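Local coordinates for insecticidal crystal protein Cry7Cal (PDB 5ZI1), which is an insecticidal delta endotoxin of Bacillus thuringiensis active against locusts, probably acting by binding receptors in the target insect, at residues L292-K298 against S319-T325. Sequence-based numbering, arbitrary orientation.
Sequences LFQWLTK and SVVTQYT
W295 and Q323 form a hydrogen-bonded antiparallel pair, with W295 N to Q323 O at 2.9 Å and Q323 N returning to W295 O. Two residues further on, the register slips by one: T297 and K298 both face V321 in a classic beta bulge. There V321 O takes a firm bond from T297 N (2.8 Å) and a weak one from K298 N, while V321 N reaches K298 O at 3.1 Å. L296, T322 and V320 pack closely and are buried. L296 CG stands anti to the backbone N, and chi2 of 53° then turns CD1 toward V320 CG1 (3.6 Å), the two side chains crossing at about a right angle. This face becomes more open toward Q294 and Y324, which lie side by side, Q294 CG 3.6 Å from Y324 CE1. The extended Q294 chain carries OE1 out to T322 OG1, which donates to it (2.7 Å) from above the amide's carbonyl plane. The indole of W295 donates almost straight from NE1 to T325 OG1 (3.2 Å), in the ring plane, with F293 CE2 over one indole face. Looser are the partly exposed K298 and Q323: the K298 chain runs alongside buried V321, and Q323 CG touches T297 CG2. The two segments belong to the hairpin of strands 294-306 and 312-324, central in a four-stranded antiparallel sheet of the second endotoxin domain; strand 331-336 flanks 312-324, and L432 and Y434 of strand 430-437 pack against L296 and V320.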
# COMPACT_ATOMS: atom_id res chain seq x y z
N LEU A 292 -11.72 -9.30 -0.75
CA LEU A 292 -10.79 -10.00 0.12
C LEU A 292 -9.45 -10.17 -0.57
O LEU A 292 -9.37 -10.23 -1.80
CB LEU A 292 -11.38 -11.35 0.50
CG LEU A 292 -12.78 -11.18 1.11
CD1 LEU A 292 -13.45 -12.53 1.33
CD2 LEU A 292 -12.69 -10.41 2.43
N PHE A 293 -8.37 -10.20 0.20
CA PHE A 293 -7.06 -10.24 -0.43
C PHE A 293 -6.90 -11.56 -1.19
O PHE A 293 -7.37 -12.61 -0.75
CB PHE A 293 -5.98 -10.05 0.63
CG PHE A 293 -4.59 -9.98 0.06
CD1 PHE A 293 -4.04 -8.76 -0.28
CD2 PHE A 293 -3.86 -11.16 -0.20
CE1 PHE A 293 -2.74 -8.69 -0.84
CE2 PHE A 293 -2.58 -11.10 -0.76
CZ PHE A 293 -2.01 -9.87 -1.07
N GLN A 294 -6.25 -11.52 -2.37
CA GLN A 294 -6.23 -12.67 -3.27
C GLN A 294 -4.81 -12.99 -3.73
O GLN A 294 -4.05 -12.09 -4.11
CB GLN A 294 -7.09 -12.43 -4.52
CG GLN A 294 -8.56 -12.27 -4.27
CD GLN A 294 -9.35 -12.06 -5.56
OE1 GLN A 294 -9.82 -13.01 -6.16
NE2 GLN A 294 -9.50 -10.81 -5.97
N TRP A 295 -4.47 -14.27 -3.70
CA TRP A 295 -3.15 -14.75 -4.08
C TRP A 295 -3.24 -15.36 -5.47
O TRP A 295 -4.12 -16.18 -5.73
CB TRP A 295 -2.64 -15.79 -3.08
CG TRP A 295 -2.66 -15.26 -1.69
CD1 TRP A 295 -3.73 -15.21 -0.84
CD2 TRP A 295 -1.57 -14.63 -1.00
NE1 TRP A 295 -3.37 -14.63 0.34
CE2 TRP A 295 -2.05 -14.25 0.27
CE3 TRP A 295 -0.25 -14.35 -1.34
CZ2 TRP A 295 -1.24 -13.62 1.21
CZ3 TRP A 295 0.56 -13.74 -0.41
CH2 TRP A 295 0.06 -13.37 0.85
N LEU A 296 -2.36 -14.92 -6.37
CA LEU A 296 -2.41 -15.40 -7.75
C LEU A 296 -1.87 -16.82 -7.80
O LEU A 296 -0.73 -17.07 -7.41
CB LEU A 296 -1.61 -14.48 -8.65
CG LEU A 296 -1.70 -14.75 -10.15
CD1 LEU A 296 -3.15 -14.79 -10.56
CD2 LEU A 296 -0.95 -13.67 -10.92
N THR A 297 -2.68 -17.76 -8.28
CA THR A 297 -2.19 -19.13 -8.37
C THR A 297 -2.02 -19.64 -9.80
O THR A 297 -1.33 -20.65 -9.99
CB THR A 297 -3.12 -20.08 -7.61
OG1 THR A 297 -4.39 -20.14 -8.27
CG2 THR A 297 -3.35 -19.57 -6.18
N LYS A 298 -2.60 -18.98 -10.81
CA LYS A 298 -2.48 -19.47 -12.18
C LYS A 298 -2.75 -18.33 -13.16
O LYS A 298 -3.53 -17.43 -12.87
CB LYS A 298 -3.44 -20.63 -12.46
CG LYS A 298 -2.81 -22.02 -12.44
CD LYS A 298 -3.83 -23.11 -12.10
CE LYS A 298 -5.03 -23.12 -13.05
NZ LYS A 298 -6.22 -23.79 -12.42
N SER A 319 -6.93 -15.83 -18.62
CA SER A 319 -7.65 -16.23 -17.43
C SER A 319 -6.74 -16.07 -16.24
O SER A 319 -5.52 -16.14 -16.35
CB SER A 319 -8.15 -17.67 -17.52
OG SER A 319 -9.36 -17.72 -18.26
N VAL A 320 -7.36 -15.86 -15.08
CA VAL A 320 -6.61 -15.61 -13.86
C VAL A 320 -7.28 -16.39 -12.75
O VAL A 320 -8.51 -16.35 -12.61
CB VAL A 320 -6.55 -14.10 -13.55
CG1 VAL A 320 -6.33 -13.87 -12.09
CG2 VAL A 320 -5.44 -13.47 -14.36
N VAL A 321 -6.49 -17.10 -11.96
CA VAL A 321 -6.99 -17.91 -10.87
C VAL A 321 -6.32 -17.41 -9.59
O VAL A 321 -5.11 -17.19 -9.56
CB VAL A 321 -6.73 -19.41 -11.08
CG1 VAL A 321 -7.28 -20.20 -9.90
CG2 VAL A 321 -7.38 -19.87 -12.37
N THR A 322 -7.13 -17.22 -8.56
CA THR A 322 -6.64 -16.78 -7.26
C THR A 322 -7.28 -17.64 -6.18
O THR A 322 -8.33 -18.26 -6.39
CB THR A 322 -6.96 -15.29 -6.99
OG1 THR A 322 -8.38 -15.13 -6.90
CG2 THR A 322 -6.43 -14.40 -8.11
N GLN A 323 -6.64 -17.63 -5.00
CA GLN A 323 -7.21 -18.14 -3.76
C GLN A 323 -7.20 -17.06 -2.69
O GLN A 323 -6.25 -16.26 -2.62
CB GLN A 323 -6.43 -19.35 -3.26
CG GLN A 323 -6.53 -20.57 -4.18
CD GLN A 323 -5.54 -21.66 -3.85
OE1 GLN A 323 -4.95 -21.68 -2.76
NE2 GLN A 323 -5.33 -22.57 -4.79
N TYR A 324 -8.23 -17.04 -1.84
CA TYR A 324 -8.23 -16.19 -0.65
C TYR A 324 -7.22 -16.73 0.36
O TYR A 324 -6.63 -17.79 0.17
CB TYR A 324 -9.62 -16.13 -0.03
CG TYR A 324 -10.64 -15.47 -0.94
CD1 TYR A 324 -10.35 -14.28 -1.59
CD2 TYR A 324 -11.89 -16.04 -1.13
CE1 TYR A 324 -11.27 -13.67 -2.41
CE2 TYR A 324 -12.83 -15.44 -1.96
CZ TYR A 324 -12.51 -14.25 -2.59
OH TYR A 324 -13.44 -13.65 -3.41
N THR A 325 -7.00 -15.98 1.43
CA THR A 325 -5.98 -16.36 2.40
C THR A 325 -6.39 -17.63 3.14
O THR A 325 -7.52 -17.73 3.63
CB THR A 325 -5.74 -15.24 3.40
OG1 THR A 325 -5.47 -14.00 2.70
CG2 THR A 325 -4.58 -15.59 4.28